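Local coordinates for DUF1254 domain-containing protein (Vibrio parahaemolyticus, PDB 3U07) that is of unknown function, a probably secreted or periplasmic protein combining DUF1254 and DUF1214 family regions, at residues Ala361-Met375 with Glu391-Pro404. The protein carries 2 engineered substitutions. Numbering follows the deposited sequence.
Sequences AKNDLNRHSRGDRTM and EKGRADDPNFLPVP
R367 crosses the ring of P402 at about a right angle, its CD 3.6 Å from P402 CD, and carries its guanidinium to two backbone carbonyls of 391-404. With CG anti to the backbone N (chi1 173°) and the chain bent only at chi3, NH1 donates to D397 O at 2.7 Å and to F400 O at 3.0 Å, both edge-on and near the guanidinium plane. The bond to F400 O is nearly straight and uses a lone pair. D397 O also accepts from F400 N, which arrives from the opposite face of the carbonyl, so NH1 joins the carbonyls of both end residues of the type I turn 397-400. The R370 guanidinium lies over one face of that of R367, with T374 OG1 over its own other face; R370 NE bonds to S369 O. CG of R370 packs against L401 CB at 3.8 Å.

The E391 carboxylate meets the amides of the two central residues of the type I turn 363-366, each on the syn side but tilted out of plane, L365 N more so (30°): OE1 takes D364 N at 2.7 Å and OE2 takes L365 N at 3.2 Å. N363 OD1 accepts R367 N just past the turn, in the carbonyl plane, while ND2 donates to A361 O and R367 O. L365 CD2 leans on P402 CG at 4.1 Å. Within the DUF1214 region, turns and loops thus join edge strand 369-371 of one four-stranded sheet to the weakly bonded edge strand 400-402 of another.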
ATOM      1  N   ALA A 361      17.566   5.430  12.023  1.00 51.39           N
ATOM      2  CA  ALA A 361      18.926   5.508  12.529  1.00 54.55           C
ATOM      3  C   ALA A 361      19.028   5.385  14.037  1.00 53.55           C
ATOM      4  O   ALA A 361      18.222   5.943  14.783  1.00 44.07           O
ATOM      5  CB  ALA A 361      19.577   6.807  12.063  1.00 56.55           C
ATOM      6  N   LYS A 362      20.043   4.649  14.474  1.00 55.89           N
ATOM      7  CA  LYS A 362      20.287   4.426  15.886  1.00 56.68           C
ATOM      8  C   LYS A 362      20.596   5.716  16.630  1.00 49.05           C
ATOM      9  O   LYS A 362      21.318   6.577  16.134  1.00 53.42           O
ATOM     10  CB  LYS A 362      21.458   3.452  16.062  1.00 62.43           C
ATOM     11  CG  LYS A 362      21.907   3.255  17.504  1.00 67.18           C
ATOM     12  CD  LYS A 362      23.052   2.264  17.593  1.00 75.67           C
ATOM     13  CE  LYS A 362      22.745   1.185  18.615  1.00 83.17           C
ATOM     14  NZ  LYS A 362      21.477   0.473  18.281  1.00 84.68           N
ATOM     15  N   ASN A 363      20.020   5.848  17.818  1.00 42.37           N
ATOM     16  CA  ASN A 363      20.264   6.993  18.679  1.00 45.13           C
ATOM     17  C   ASN A 363      19.960   6.517  20.096  1.00 47.92           C
ATOM     18  O   ASN A 363      19.252   5.527  20.280  1.00 57.44           O
ATOM     19  CB  ASN A 363      19.417   8.210  18.260  1.00 45.92           C
ATOM     20  CG  ASN A 363      17.926   7.975  18.369  1.00 50.66           C
ATOM     21  OD1 ASN A 363      17.346   8.065  19.452  1.00 48.99           O
ATOM     22  ND2 ASN A 363      17.291   7.682  17.237  1.00 52.16           N
ATOM     23  N   ASP A 364      20.517   7.190  21.093  1.00 54.14           N
ATOM     24  CA  ASP A 364      20.325   6.771  22.477  1.00 57.16           C
ATOM     25  C   ASP A 364      18.891   6.741  22.978  1.00 59.95           C
ATOM     26  O   ASP A 364      18.523   5.857  23.748  1.00 62.87           O
ATOM     27  CB  ASP A 364      21.179   7.631  23.412  1.00 54.86           C
ATOM     28  CG  ASP A 364      22.662   7.427  23.189  1.00 60.32           C
ATOM     29  OD1 ASP A 364      23.050   6.294  22.832  1.00 61.89           O
ATOM     30  OD2 ASP A 364      23.437   8.387  23.382  1.00 61.42           O
ATOM     31  N   LEU A 365      18.086   7.702  22.544  1.00 59.19           N
ATOM     32  CA  LEU A 365      16.688   7.776  22.961  1.00 54.71           C
ATOM     33  C   LEU A 365      15.809   6.757  22.248  1.00 57.85           C
ATOM     34  O   LEU A 365      14.675   6.506  22.659  1.00 62.42           O
ATOM     35  CB  LEU A 365      16.141   9.182  22.700  1.00 50.59           C
ATOM     36  CG  LEU A 365      16.389  10.289  23.727  1.00 52.51           C
ATOM     37  CD1 LEU A 365      17.810  10.231  24.250  1.00 59.65           C
ATOM     38  CD2 LEU A 365      16.099  11.632  23.081  1.00 45.72           C
ATOM     39  N   ASN A 366      16.340   6.161  21.187  1.00 59.90           N
ATOM     40  CA  ASN A 366      15.586   5.196  20.402  1.00 64.94           C
ATOM     41  C   ASN A 366      14.284   5.881  19.993  1.00 60.79           C
ATOM     42  O   ASN A 366      13.201   5.299  20.050  1.00 59.87           O
ATOM     43  CB  ASN A 366      15.301   3.937  21.222  1.00 69.93           C
ATOM     44  CG  ASN A 366      15.580   2.667  20.442  1.00 76.54           C
ATOM     45  OD1 ASN A 366      14.984   2.425  19.391  1.00 76.35           O
ATOM     46  ND2 ASN A 366      16.500   1.852  20.949  1.00 79.28           N
ATOM     47  N   ARG A 367      14.425   7.142  19.598  1.00 57.07           N
ATOM     48  CA  ARG A 367      13.324   7.983  19.155  1.00 51.48           C
ATOM     49  C   ARG A 367      13.593   8.281  17.688  1.00 49.22           C
ATOM     50  O   ARG A 367      14.624   8.862  17.345  1.00 54.26           O
ATOM     51  CB  ARG A 367      13.304   9.281  19.961  1.00 48.65           C
ATOM     52  CG  ARG A 367      12.304  10.301  19.462  1.00 48.57           C
ATOM     53  CD  ARG A 367      12.289  11.524  20.353  1.00 46.76           C
ATOM     54  NE  ARG A 367      11.914  11.181  21.719  1.00 47.18           N
ATOM     55  CZ  ARG A 367      11.781  12.063  22.702  1.00 47.79           C
ATOM     56  NH1 ARG A 367      11.997  13.350  22.474  1.00 48.81           N
ATOM     57  NH2 ARG A 367      11.433  11.657  23.915  1.00 50.29           N
ATOM     58  N   HIS A 368      12.664   7.893  16.825  1.00 42.10           N
ATOM     59  CA  HIS A 368      12.841   8.078  15.395  1.00 42.92           C
ATOM     60  C   HIS A 368      11.743   8.898  14.743  1.00 44.13           C
ATOM     61  O   HIS A 368      11.809   9.196  13.549  1.00 41.59           O
ATOM     62  CB  HIS A 368      12.928   6.703  14.736  1.00 42.29           C
ATOM     63  CG  HIS A 368      13.865   5.772  15.442  1.00 52.76           C
ATOM     64  ND1 HIS A 368      15.227   5.785  15.232  1.00 51.91           N
ATOM     65  CD2 HIS A 368      13.644   4.865  16.424  1.00 56.42           C
ATOM     66  CE1 HIS A 368      15.806   4.930  16.056  1.00 53.98           C
ATOM     67  NE2 HIS A 368      14.868   4.360  16.791  1.00 56.43           N
ATOM     68  N   SER A 369      10.735   9.267  15.524  1.00 39.77           N
ATOM     69  CA  SER A 369       9.631  10.047  14.988  1.00 39.29           C
ATOM     70  C   SER A 369       8.980  10.918  16.053  1.00 36.56           C
ATOM     71  O   SER A 369       9.178  10.711  17.249  1.00 38.08           O
ATOM     72  CB  SER A 369       8.580   9.110  14.387  1.00 40.64           C
ATOM     73  OG  SER A 369       8.061   8.242  15.381  1.00 44.25           O
ATOM     74  N   ARG A 370       8.220  11.908  15.596  1.00 34.65           N
ATOM     75  CA  ARG A 370       7.486  12.822  16.467  1.00 31.81           C
ATOM     76  C   ARG A 370       6.157  13.059  15.758  1.00 33.79           C
ATOM     77  O   ARG A 370       6.089  13.003  14.526  1.00 28.28           O
ATOM     78  CB  ARG A 370       8.225  14.151  16.624  1.00 25.37           C
ATOM     79  CG  ARG A 370       9.463  14.107  17.509  1.00 34.70           C
ATOM     80  CD  ARG A 370       9.103  13.959  18.984  1.00 29.76           C
ATOM     81  NE  ARG A 370       8.889  12.568  19.375  1.00 37.90           N
ATOM     82  CZ  ARG A 370       8.575  12.180  20.608  1.00 41.23           C
ATOM     83  NH1 ARG A 370       8.436  13.078  21.575  1.00 35.84           N
ATOM     84  NH2 ARG A 370       8.405  10.893  20.876  1.00 38.36           N
ATOM     85  N   GLY A 371       5.105  13.322  16.522  1.00 32.50           N
ATOM     86  CA  GLY A 371       3.808  13.546  15.910  1.00 35.37           C
ATOM     87  C   GLY A 371       2.842  14.190  16.877  1.00 37.61           C
ATOM     88  O   GLY A 371       3.238  14.570  17.978  1.00 36.28           O
ATOM     89  N   ASP A 372       1.576  14.308  16.485  1.00 35.38           N
ATOM     90  CA  ASP A 372       0.588  14.928  17.355  1.00 35.65           C
ATOM     91  C   ASP A 372       0.294  14.100  18.604  1.00 37.20           C
ATOM     92  O   ASP A 372      -0.193  14.630  19.599  1.00 37.86           O
ATOM     93  CB  ASP A 372      -0.707  15.226  16.582  1.00 33.30           C
ATOM     94  CG  ASP A 372      -1.322  13.988  15.951  1.00 35.31           C
ATOM     95  OD1 ASP A 372      -0.634  13.308  15.165  1.00 39.05           O
ATOM     96  OD2 ASP A 372      -2.504  13.704  16.237  1.00 44.55           O
ATOM     97  N   ARG A 373       0.607  12.808  18.561  1.00 37.21           N
ATOM     98  CA  ARG A 373       0.383  11.931  19.709  1.00 42.91           C
ATOM     99  C   ARG A 373       1.511  12.044  20.735  1.00 46.59           C
ATOM    100  O   ARG A 373       1.380  11.553  21.856  1.00 49.23           O
ATOM    101  CB  ARG A 373       0.271  10.469  19.254  1.00 50.33           C
ATOM    102  CG  ARG A 373      -0.969  10.156  18.433  1.00 60.33           C
ATOM    103  CD  ARG A 373      -2.231  10.170  19.289  1.00 69.58           C
ATOM    104  NE  ARG A 373      -2.349   8.983  20.134  1.00 75.95           N
ATOM    105  CZ  ARG A 373      -3.325   8.084  20.031  1.00 78.24           C
ATOM    106  NH1 ARG A 373      -4.273   8.236  19.114  1.00 76.95           N
ATOM    107  NH2 ARG A 373      -3.354   7.034  20.841  1.00 79.82           N
ATOM    108  N   THR A 374       2.611  12.689  20.356  1.00 41.47           N
ATOM    109  CA  THR A 374       3.751  12.833  21.260  1.00 40.51           C
ATOM    110  C   THR A 374       4.185  14.276  21.507  1.00 41.95           C
ATOM    111  O   THR A 374       5.120  14.524  22.267  1.00 44.90           O
ATOM    112  CB  THR A 374       4.967  12.030  20.745  1.00 40.86           C
ATOM    113  OG1 THR A 374       5.316  12.473  19.427  1.00 40.67           O
ATOM    114  CG2 THR A 374       4.643  10.542  20.702  1.00 38.62           C
HETATM  115  N   MSE A 375       3.509  15.226  20.869  1.00 40.75           N
HETATM  116  CA  MSE A 375       3.826  16.644  21.047  1.00 41.52           C
HETATM  117  C   MSE A 375       2.550  17.459  21.200  1.00 45.85           C
HETATM  118  O   MSE A 375       1.464  17.005  20.835  1.00 51.31           O
HETATM  119  CB  MSE A 375       4.563  17.220  19.834  1.00 33.22           C
HETATM  120  CG  MSE A 375       5.811  16.514  19.374  1.00 37.35           C
HETATM  121 SE   MSE A 375       6.643  17.631  18.018  0.77 43.65          SE
HETATM  122  CE  MSE A 375       5.427  17.329  16.567  1.00 13.16           C
ATOM    123  N   GLU A 391      21.825  14.617  21.521  1.00 42.40           N
ATOM    124  CA  GLU A 391      20.650  14.293  22.319  1.00 51.46           C
ATOM    125  C   GLU A 391      20.869  14.386  23.826  1.00 62.92           C
ATOM    126  O   GLU A 391      20.053  13.896  24.607  1.00 66.27           O
ATOM    127  CB  GLU A 391      20.144  12.896  21.948  1.00 49.72           C
ATOM    128  CG  GLU A 391      21.226  11.933  21.498  1.00 55.68           C
ATOM    129  CD  GLU A 391      20.683  10.552  21.182  1.00 66.18           C
ATOM    130  OE1 GLU A 391      21.476   9.682  20.762  1.00 67.93           O
ATOM    131  OE2 GLU A 391      19.463  10.334  21.355  1.00 66.45           O
ATOM    132  N   LYS A 392      21.961  15.028  24.233  1.00 68.23           N
ATOM    133  CA  LYS A 392      22.274  15.182  25.650  1.00 68.57           C
ATOM    134  C   LYS A 392      21.300  16.145  26.329  1.00 64.01           C
ATOM    135  O   LYS A 392      21.268  17.332  26.006  1.00 60.39           O
ATOM    136  CB  LYS A 392      23.716  15.684  25.817  1.00 74.57           C
ATOM    137  CG  LYS A 392      24.750  14.784  25.143  1.00 82.49           C
ATOM    138  CD  LYS A 392      26.200  15.187  25.427  1.00 89.68           C
ATOM    139  CE  LYS A 392      26.759  16.175  24.405  1.00 89.74           C
ATOM    140  NZ  LYS A 392      26.665  17.597  24.838  1.00 89.37           N
ATOM    141  N   GLY A 393      20.499  15.617  27.255  1.00 61.82           N
ATOM    142  CA  GLY A 393      19.537  16.431  27.980  1.00 64.54           C
ATOM    143  C   GLY A 393      18.224  16.688  27.262  1.00 68.05           C
ATOM    144  O   GLY A 393      17.535  17.665  27.552  1.00 65.38           O
ATOM    145  N   ARG A 394      17.863  15.802  26.337  1.00 69.77           N
ATOM    146  CA  ARG A 394      16.630  15.958  25.568  1.00 65.58           C
ATOM    147  C   ARG A 394      15.573  14.900  25.877  1.00 68.28           C
ATOM    148  O   ARG A 394      14.440  15.003  25.408  1.00 74.99           O
ATOM    149  CB  ARG A 394      16.942  15.915  24.073  1.00 57.05           C
ATOM    150  CG  ARG A 394      18.044  16.854  23.625  1.00 50.69           C
ATOM    151  CD  ARG A 394      17.556  18.271  23.436  1.00 47.18           C
ATOM    152  NE  ARG A 394      18.527  19.038  22.660  1.00 54.82           N
ATOM    153  CZ  ARG A 394      18.320  20.264  22.192  1.00 61.45           C
ATOM    154  NH1 ARG A 394      17.168  20.880  22.420  1.00 61.47           N
ATOM    155  NH2 ARG A 394      19.267  20.873  21.489  1.00 64.14           N
ATOM    156  N   ALA A 395      15.940  13.881  26.647  1.00 62.94           N
ATOM    157  CA  ALA A 395      15.001  12.818  26.992  1.00 61.73           C
ATOM    158  C   ALA A 395      13.707  13.395  27.549  1.00 60.25           C
ATOM    159  O   ALA A 395      12.634  12.815  27.379  1.00 60.47           O
ATOM    160  CB  ALA A 395      15.629  11.870  28.001  1.00 63.27           C
ATOM    161  N   ASP A 396      13.808  14.543  28.210  1.00 61.59           N
ATOM    162  CA  ASP A 396      12.639  15.197  28.785  1.00 67.60           C
ATOM    163  C   ASP A 396      12.032  16.232  27.837  1.00 63.87           C
ATOM    164  O   ASP A 396      11.196  17.041  28.244  1.00 60.64           O
ATOM    165  CB  ASP A 396      13.004  15.867  30.115  1.00 78.89           C
ATOM    166  CG  ASP A 396      14.247  16.735  30.011  1.00 86.85           C
ATOM    167  OD1 ASP A 396      14.350  17.527  29.050  1.00 87.16           O
ATOM    168  OD2 ASP A 396      15.118  16.630  30.903  1.00 87.96           O
ATOM    169  N   ASP A 397      12.454  16.208  26.576  1.00 60.90           N
ATOM    170  CA  ASP A 397      11.938  17.144  25.581  1.00 57.70           C
ATOM    171  C   ASP A 397      11.124  16.402  24.521  1.00 52.90           C
ATOM    172  O   ASP A 397      11.681  15.738  23.641  1.00 46.38           O
ATOM    173  CB  ASP A 397      13.079  17.896  24.903  1.00 55.89           C
ATOM    174  CG  ASP A 397      12.581  19.019  24.022  1.00 52.80           C
ATOM    175  OD1 ASP A 397      11.368  19.045  23.728  1.00 47.34           O
ATOM    176  OD2 ASP A 397      13.398  19.875  23.622  1.00 55.77           O
ATOM    177  N   PRO A 398       9.789  16.525  24.583  1.00 53.87           N
ATOM    178  CA  PRO A 398       8.887  15.866  23.638  1.00 56.85           C
ATOM    179  C   PRO A 398       8.991  16.385  22.206  1.00 50.94           C
ATOM    180  O   PRO A 398       8.650  15.672  21.266  1.00 49.68           O
ATOM    181  CB  PRO A 398       7.516  16.131  24.246  1.00 54.78           C
ATOM    182  CG  PRO A 398       7.679  17.513  24.772  1.00 55.68           C
ATOM    183  CD  PRO A 398       9.033  17.432  25.468  1.00 53.67           C
ATOM    184  N   ASN A 399       9.456  17.624  22.045  1.00 48.72           N
ATOM    185  CA  ASN A 399       9.585  18.214  20.716  1.00 42.58           C
ATOM    186  C   ASN A 399      10.950  17.968  20.080  1.00 42.53           C
ATOM    187  O   ASN A 399      11.217  18.425  18.967  1.00 43.37           O
ATOM    188  CB  ASN A 399       9.305  19.719  20.763  1.00 35.84           C
ATOM    189  CG  ASN A 399       7.882  20.033  21.178  1.00 42.92           C
ATOM    190  OD1 ASN A 399       6.977  19.222  20.989  1.00 48.11           O
ATOM    191  ND2 ASN A 399       7.673  21.222  21.734  1.00 36.79           N
ATOM    192  N   PHE A 400      11.813  17.242  20.779  1.00 38.25           N
ATOM    193  CA  PHE A 400      13.135  16.954  20.244  1.00 33.35           C
ATOM    194  C   PHE A 400      13.154  15.672  19.428  1.00 34.84           C
ATOM    195  O   PHE A 400      12.718  14.615  19.895  1.00 32.85           O
ATOM    196  CB  PHE A 400      14.171  16.826  21.362  1.00 33.72           C
ATOM    197  CG  PHE A 400      15.556  16.552  20.855  1.00 37.70           C
ATOM    198  CD1 PHE A 400      16.337  17.584  20.348  1.00 37.43           C
ATOM    199  CD2 PHE A 400      16.049  15.252  20.814  1.00 39.57           C
ATOM    200  CE1 PHE A 400      17.589  17.326  19.806  1.00 39.03           C
ATOM    201  CE2 PHE A 400      17.299  14.981  20.273  1.00 38.81           C
ATOM    202  CZ  PHE A 400      18.071  16.020  19.766  1.00 41.28           C
ATOM    203  N   LEU A 401      13.671  15.763  18.209  1.00 35.37           N
ATOM    204  CA  LEU A 401      13.756  14.596  17.347  1.00 36.99           C
ATOM    205  C   LEU A 401      15.207  14.363  16.961  1.00 39.31           C
ATOM    206  O   LEU A 401      15.813  15.182  16.268  1.00 39.11           O
ATOM    207  CB  LEU A 401      12.889  14.787  16.091  1.00 27.84           C
ATOM    208  CG  LEU A 401      12.886  13.670  15.041  1.00 31.42           C
ATOM    209  CD1 LEU A 401      12.702  12.303  15.700  1.00 31.77           C
ATOM    210  CD2 LEU A 401      11.767  13.936  14.039  1.00 37.75           C
ATOM    211  N   PRO A 402      15.792  13.248  17.432  1.00 44.22           N
ATOM    212  CA  PRO A 402      17.181  12.892  17.139  1.00 39.40           C
ATOM    213  C   PRO A 402      17.384  12.764  15.637  1.00 36.79           C
ATOM    214  O   PRO A 402      16.479  12.355  14.913  1.00 31.12           O
ATOM    215  CB  PRO A 402      17.353  11.550  17.852  1.00 38.13           C
ATOM    216  CG  PRO A 402      16.426  11.666  19.012  1.00 44.96           C
ATOM    217  CD  PRO A 402      15.200  12.274  18.366  1.00 48.91           C
ATOM    218  N   VAL A 403      18.573  13.118  15.179  1.00 36.51           N
ATOM    219  CA  VAL A 403      18.913  13.028  13.773  1.00 32.55           C
ATOM    220  C   VAL A 403      20.344  12.490  13.755  1.00 33.29           C
ATOM    221  O   VAL A 403      21.157  12.859  14.598  1.00 36.21           O
ATOM    222  CB  VAL A 403      18.763  14.423  13.113  1.00 38.80           C
ATOM    223  CG1 VAL A 403      19.977  14.775  12.290  1.00 40.61           C
ATOM    224  CG2 VAL A 403      17.493  14.431  12.263  1.00 33.59           C
ATOM    225  N   PRO A 404      20.664  11.593  12.807  1.00 33.73           N
ATOM    226  CA  PRO A 404      22.005  11.004  12.713  1.00 37.77           C
ATOM    227  C   PRO A 404      23.122  11.900  12.194  1.00 40.77           C
ATOM    228  O   PRO A 404      22.872  12.911  11.541  1.00 40.08           O
ATOM    229  CB  PRO A 404      21.776   9.806  11.806  1.00 35.11           C
ATOM    230  CG  PRO A 404      20.792  10.345  10.828  1.00 38.25           C
ATOM    231  CD  PRO A 404      19.806  11.100  11.715  1.00 36.85           C
TER